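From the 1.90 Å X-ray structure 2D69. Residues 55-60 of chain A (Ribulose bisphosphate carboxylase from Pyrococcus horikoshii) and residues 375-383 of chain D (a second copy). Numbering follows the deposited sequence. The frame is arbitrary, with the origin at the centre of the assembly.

Chain A, residues 55-60: WTTLWK
Chain D (375-383) VMGHPDGPR

Chain A enters as a strand, extended through A:Thr57, and turns into loop at A:Leu58 (phi/psi -70/-25). Chain D supplies residues of a helix that begins earlier in the chain, including D:Val375 and D:Met376, a type I turn from D:His378 to D:Gly381, closed by D:Gly381 N to D:His378 O at 2.9 Å, and a new helix, with D:Gly381 at its N-cap position. The CA of A:Thr57 lies 4.6 Å from that of D:Gly377, and A:Leu58 CA 5.7 Å from D:Gly381 CA; together the stretches bury 353 Å².

A:Trp55 (chi1 31°, between wells) starts toward chain D, but its indole leads away and makes no contact. A:Thr56 (chi1 m) contributes mainly backbone: its O meets D:Gly377 CA at 3.1 Å, a CA-H...O contact with 131° at H. An ideal CB on D:Gly377 would lie 3.4 Å from A:Thr56 O, a tolerable contact, so this distance alone does not demand glycine.

A:Thr57 (chi1 t, phi/psi -161/143) is the polar centre. Its OG1 donates to D:Met376 O at 2.8 Å and accepts from A:Trp59 N at 3.0 Å (156°), a double role that suits a buried hydroxyl and ties the loop to the interface. Water 1 extends the link, accepting from A:Leu58 N (3.0 Å) and donating to D:Met376 O (2.5 Å) and D:His378 O (2.9 Å).

A:Leu58 (m, t) points toward the turn; its CD1 packs 3.3 Å from D:Pro379 O and 3.9 Å from D:Gly381 N. At phi/psi 105/172, D:Gly381 must be glycine, since a CB would jam against the preceding carbonyl O.

A:Trp59 (chi1 t, chi2 -106°) also points across. Its CB lies 4.0 Å from D:Met376 CE, on a side chain folded m, m, m, and its CE3 lies 3.7 Å from D:Pro382 CD, the proline ring approaching obliquely. A:Lys60 (t, t, t, t), exposed, stays out of reach.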

ATOM      1  N   TRP A  55     -29.572   5.075 -41.077  1.00 25.38           N
ATOM      2  CA  TRP A  55     -30.284   3.875 -40.673  1.00 24.94           C
ATOM      3  C   TRP A  55     -31.744   3.905 -41.101  1.00 23.83           C
ATOM      4  O   TRP A  55     -32.307   4.950 -41.429  1.00 22.26           O
ATOM      5  CB  TRP A  55     -30.238   3.735 -39.146  1.00 25.89           C
ATOM      6  CG  TRP A  55     -30.188   5.061 -38.470  1.00 27.88           C
ATOM      7  CD1 TRP A  55     -29.059   5.757 -38.050  1.00 32.02           C
ATOM      8  CD2 TRP A  55     -31.293   5.878 -38.130  1.00 29.20           C
ATOM      9  NE1 TRP A  55     -29.427   6.958 -37.479  1.00 29.02           N
ATOM     10  CE2 TRP A  55     -30.786   7.061 -37.526  1.00 31.52           C
ATOM     11  CE3 TRP A  55     -32.655   5.764 -38.307  1.00 31.14           C
ATOM     12  CZ2 TRP A  55     -31.603   8.078 -37.097  1.00 32.30           C
ATOM     13  CZ3 TRP A  55     -33.447   6.771 -37.893  1.00 31.21           C
ATOM     14  CH2 TRP A  55     -32.927   7.909 -37.273  1.00 32.66           C
ATOM     15  N   THR A  56     -32.309   2.710 -41.030  1.00 22.28           N
ATOM     16  CA  THR A  56     -33.709   2.408 -41.269  1.00 22.35           C
ATOM     17  C   THR A  56     -34.053   1.433 -40.149  1.00 21.30           C
ATOM     18  O   THR A  56     -33.417   0.368 -40.019  1.00 20.94           O
ATOM     19  CB  THR A  56     -33.779   1.730 -42.600  1.00 21.97           C
ATOM     20  OG1 THR A  56     -33.376   2.676 -43.604  1.00 25.44           O
ATOM     21  CG2 THR A  56     -35.184   1.310 -42.967  1.00 24.12           C
ATOM     22  N   THR A  57     -35.006   1.805 -39.304  1.00 19.56           N
ATOM     23  CA  THR A  57     -35.420   0.915 -38.231  1.00 18.17           C
ATOM     24  C   THR A  57     -36.784   1.247 -37.650  1.00 17.53           C
ATOM     25  O   THR A  57     -37.131   2.420 -37.483  1.00 17.77           O
ATOM     26  CB  THR A  57     -34.365   0.871 -37.120  1.00 18.23           C
ATOM     27  OG1 THR A  57     -34.746  -0.102 -36.137  1.00 15.88           O
ATOM     28  CG2 THR A  57     -34.263   2.217 -36.334  1.00 17.53           C
ATOM     29  N   LEU A  58     -37.523   0.201 -37.310  1.00 15.24           N
ATOM     30  CA  LEU A  58     -38.745   0.346 -36.506  1.00 15.57           C
ATOM     31  C   LEU A  58     -38.470   0.740 -35.062  1.00 13.84           C
ATOM     32  O   LEU A  58     -39.360   1.247 -34.370  1.00 11.92           O
ATOM     33  CB  LEU A  58     -39.514  -0.969 -36.443  1.00 15.06           C
ATOM     34  CG  LEU A  58     -40.465  -1.412 -37.522  1.00 19.17           C
ATOM     35  CD1 LEU A  58     -41.010  -2.800 -37.113  1.00 20.35           C
ATOM     36  CD2 LEU A  58     -41.620  -0.407 -37.802  1.00 19.32           C
ATOM     37  N   TRP A  59     -37.286   0.404 -34.572  1.00 13.96           N
ATOM     38  CA  TRP A  59     -36.955   0.583 -33.138  1.00 15.02           C
ATOM     39  C   TRP A  59     -36.996   2.044 -32.751  1.00 15.48           C
ATOM     40  O   TRP A  59     -36.559   2.893 -33.506  1.00 15.20           O
ATOM     41  CB  TRP A  59     -35.565  -0.003 -32.768  1.00 14.24           C
ATOM     42  CG  TRP A  59     -35.446  -0.235 -31.280  1.00 14.07           C
ATOM     43  CD1 TRP A  59     -34.744   0.487 -30.369  1.00 15.91           C
ATOM     44  CD2 TRP A  59     -36.127  -1.249 -30.553  1.00 15.36           C
ATOM     45  NE1 TRP A  59     -34.945  -0.020 -29.101  1.00 15.23           N
ATOM     46  CE2 TRP A  59     -35.805  -1.088 -29.199  1.00 17.38           C
ATOM     47  CE3 TRP A  59     -37.026  -2.296 -30.928  1.00 15.79           C
ATOM     48  CZ2 TRP A  59     -36.316  -1.917 -28.214  1.00 17.18           C
ATOM     49  CZ3 TRP A  59     -37.512  -3.113 -29.966  1.00 16.42           C
ATOM     50  CH2 TRP A  59     -37.176  -2.911 -28.614  1.00 19.73           C
ATOM     51  N   LYS A  60     -37.490   2.317 -31.550  1.00 17.58           N
ATOM     52  CA  LYS A  60     -37.511   3.678 -31.030  1.00 19.16           C
ATOM     53  C   LYS A  60     -36.114   4.294 -30.983  1.00 20.13           C
ATOM     54  O   LYS A  60     -35.156   3.742 -30.381  1.00 21.61           O
ATOM     55  CB  LYS A  60     -38.191   3.757 -29.642  1.00 20.41           C
ATOM     56  CG  LYS A  60     -38.173   5.178 -28.984  1.00 23.10           C
ATOM     57  CD  LYS A  60     -39.055   5.290 -27.717  1.00 27.89           C
ATOM     58  CE  LYS A  60     -39.289   6.779 -27.332  1.00 30.89           C
ATOM     59  NZ  LYS A  60     -40.325   6.905 -26.219  1.00 34.09           N
TER
ATOM     60  N   VAL D 375     -29.737  -6.049 -39.536  1.00 16.73           N
ATOM     61  CA  VAL D 375     -30.499  -6.521 -38.390  1.00 16.59           C
ATOM     62  C   VAL D 375     -31.470  -5.475 -37.856  1.00 15.30           C
ATOM     63  O   VAL D 375     -32.641  -5.763 -37.621  1.00 15.27           O
ATOM     64  CB  VAL D 375     -29.572  -6.989 -37.272  1.00 16.86           C
ATOM     65  CG1 VAL D 375     -30.346  -7.161 -35.964  1.00 19.29           C
ATOM     66  CG2 VAL D 375     -28.858  -8.286 -37.691  1.00 17.86           C
ATOM     67  N   MET D 376     -30.980  -4.257 -37.677  1.00 15.78           N
ATOM     68  CA  MET D 376     -31.797  -3.129 -37.203  1.00 15.94           C
ATOM     69  C   MET D 376     -32.922  -2.756 -38.167  1.00 15.46           C
ATOM     70  O   MET D 376     -33.959  -2.264 -37.732  1.00 14.76           O
ATOM     71  CB  MET D 376     -30.921  -1.911 -36.949  1.00 15.81           C
ATOM     72  CG  MET D 376     -29.997  -2.048 -35.759  1.00 17.47           C
ATOM     73  SD  MET D 376     -30.790  -2.340 -34.138  1.00 17.94           S
ATOM     74  CE  MET D 376     -31.751  -0.781 -33.865  1.00 20.00           C
ATOM     75  N   GLY D 377     -32.694  -3.006 -39.453  1.00 14.55           N
ATOM     76  CA  GLY D 377     -33.635  -2.690 -40.507  1.00 15.94           C
ATOM     77  C   GLY D 377     -34.741  -3.690 -40.743  1.00 16.08           C
ATOM     78  O   GLY D 377     -35.661  -3.396 -41.524  1.00 15.94           O
ATOM     79  N   HIS D 378     -34.710  -4.855 -40.083  1.00 16.66           N
ATOM     80  CA  HIS D 378     -35.695  -5.907 -40.419  1.00 16.44           C
ATOM     81  C   HIS D 378     -37.135  -5.374 -40.310  1.00 16.80           C
ATOM     82  O   HIS D 378     -37.421  -4.630 -39.390  1.00 16.96           O
ATOM     83  CB  HIS D 378     -35.517  -7.126 -39.523  1.00 16.15           C
ATOM     84  CG  HIS D 378     -36.252  -8.326 -40.019  1.00 15.71           C
ATOM     85  ND1 HIS D 378     -37.574  -8.570 -39.705  1.00 15.38           N
ATOM     86  CD2 HIS D 378     -35.872  -9.326 -40.843  1.00 14.46           C
ATOM     87  CE1 HIS D 378     -37.974  -9.681 -40.297  1.00 15.57           C
ATOM     88  NE2 HIS D 378     -36.964 -10.160 -40.996  1.00 17.58           N
ATOM     89  N   PRO D 379     -38.038  -5.705 -41.242  1.00 17.36           N
ATOM     90  CA  PRO D 379     -39.435  -5.216 -41.143  1.00 17.60           C
ATOM     91  C   PRO D 379     -40.233  -5.617 -39.889  1.00 17.32           C
ATOM     92  O   PRO D 379     -41.237  -4.980 -39.597  1.00 17.72           O
ATOM     93  CB  PRO D 379     -40.128  -5.734 -42.428  1.00 17.42           C
ATOM     94  CG  PRO D 379     -39.233  -6.679 -43.039  1.00 18.15           C
ATOM     95  CD  PRO D 379     -37.819  -6.477 -42.471  1.00 17.49           C
ATOM     96  N   ASP D 380     -39.773  -6.622 -39.163  1.00 17.83           N
ATOM     97  CA  ASP D 380     -40.397  -7.074 -37.933  1.00 18.38           C
ATOM     98  C   ASP D 380     -39.593  -6.560 -36.720  1.00 17.64           C
ATOM     99  O   ASP D 380     -39.943  -6.916 -35.599  1.00 17.73           O
ATOM    100  CB  ASP D 380     -40.358  -8.617 -37.846  1.00 19.50           C
ATOM    101  CG  ASP D 380     -41.504  -9.311 -38.552  1.00 24.75           C
ATOM    102  OD1 ASP D 380     -41.413 -10.563 -38.686  1.00 31.35           O
ATOM    103  OD2 ASP D 380     -42.521  -8.741 -38.997  1.00 28.98           O
ATOM    104  N   GLY D 381     -38.494  -5.815 -36.936  1.00 15.88           N
ATOM    105  CA  GLY D 381     -37.739  -5.218 -35.843  1.00 15.66           C
ATOM    106  C   GLY D 381     -36.435  -5.954 -35.559  1.00 14.99           C
ATOM    107  O   GLY D 381     -36.216  -7.004 -36.124  1.00 13.72           O
ATOM    108  N   PRO D 382     -35.571  -5.421 -34.688  1.00 14.16           N
ATOM    109  CA  PRO D 382     -34.226  -5.990 -34.489  1.00 14.70           C
ATOM    110  C   PRO D 382     -34.116  -7.465 -34.056  1.00 14.41           C
ATOM    111  O   PRO D 382     -33.237  -8.180 -34.471  1.00 13.30           O
ATOM    112  CB  PRO D 382     -33.610  -5.137 -33.352  1.00 13.79           C
ATOM    113  CG  PRO D 382     -34.481  -4.011 -33.112  1.00 14.21           C
ATOM    114  CD  PRO D 382     -35.818  -4.249 -33.837  1.00 14.38           C
ATOM    115  N   ARG D 383     -34.971  -7.900 -33.173  1.00 15.35           N
ATOM    116  CA  ARG D 383     -34.902  -9.280 -32.713  1.00 16.47           C
ATOM    117  C   ARG D 383     -35.148 -10.272 -33.842  1.00 15.61           C
ATOM    118  O   ARG D 383     -34.492 -11.292 -33.928  1.00 15.91           O
ATOM    119  CB  ARG D 383     -35.942  -9.436 -31.636  1.00 17.43           C
ATOM    120  CG  ARG D 383     -36.136 -10.776 -31.002  1.00 21.07           C
ATOM    121  CD  ARG D 383     -37.301 -10.659 -30.072  1.00 25.79           C
ATOM    122  NE  ARG D 383     -37.238 -11.461 -28.864  1.00 31.52           N
ATOM    123  CZ  ARG D 383     -37.570 -11.021 -27.640  1.00 35.57           C
ATOM    124  NH1 ARG D 383     -37.903  -9.735 -27.401  1.00 34.65           N
ATOM    125  NH2 ARG D 383     -37.515 -11.880 -26.627  1.00 38.01           N
TER
HETATM  126  O   HOH W   1     -36.439  -2.603 -37.638  1.00 45.66           O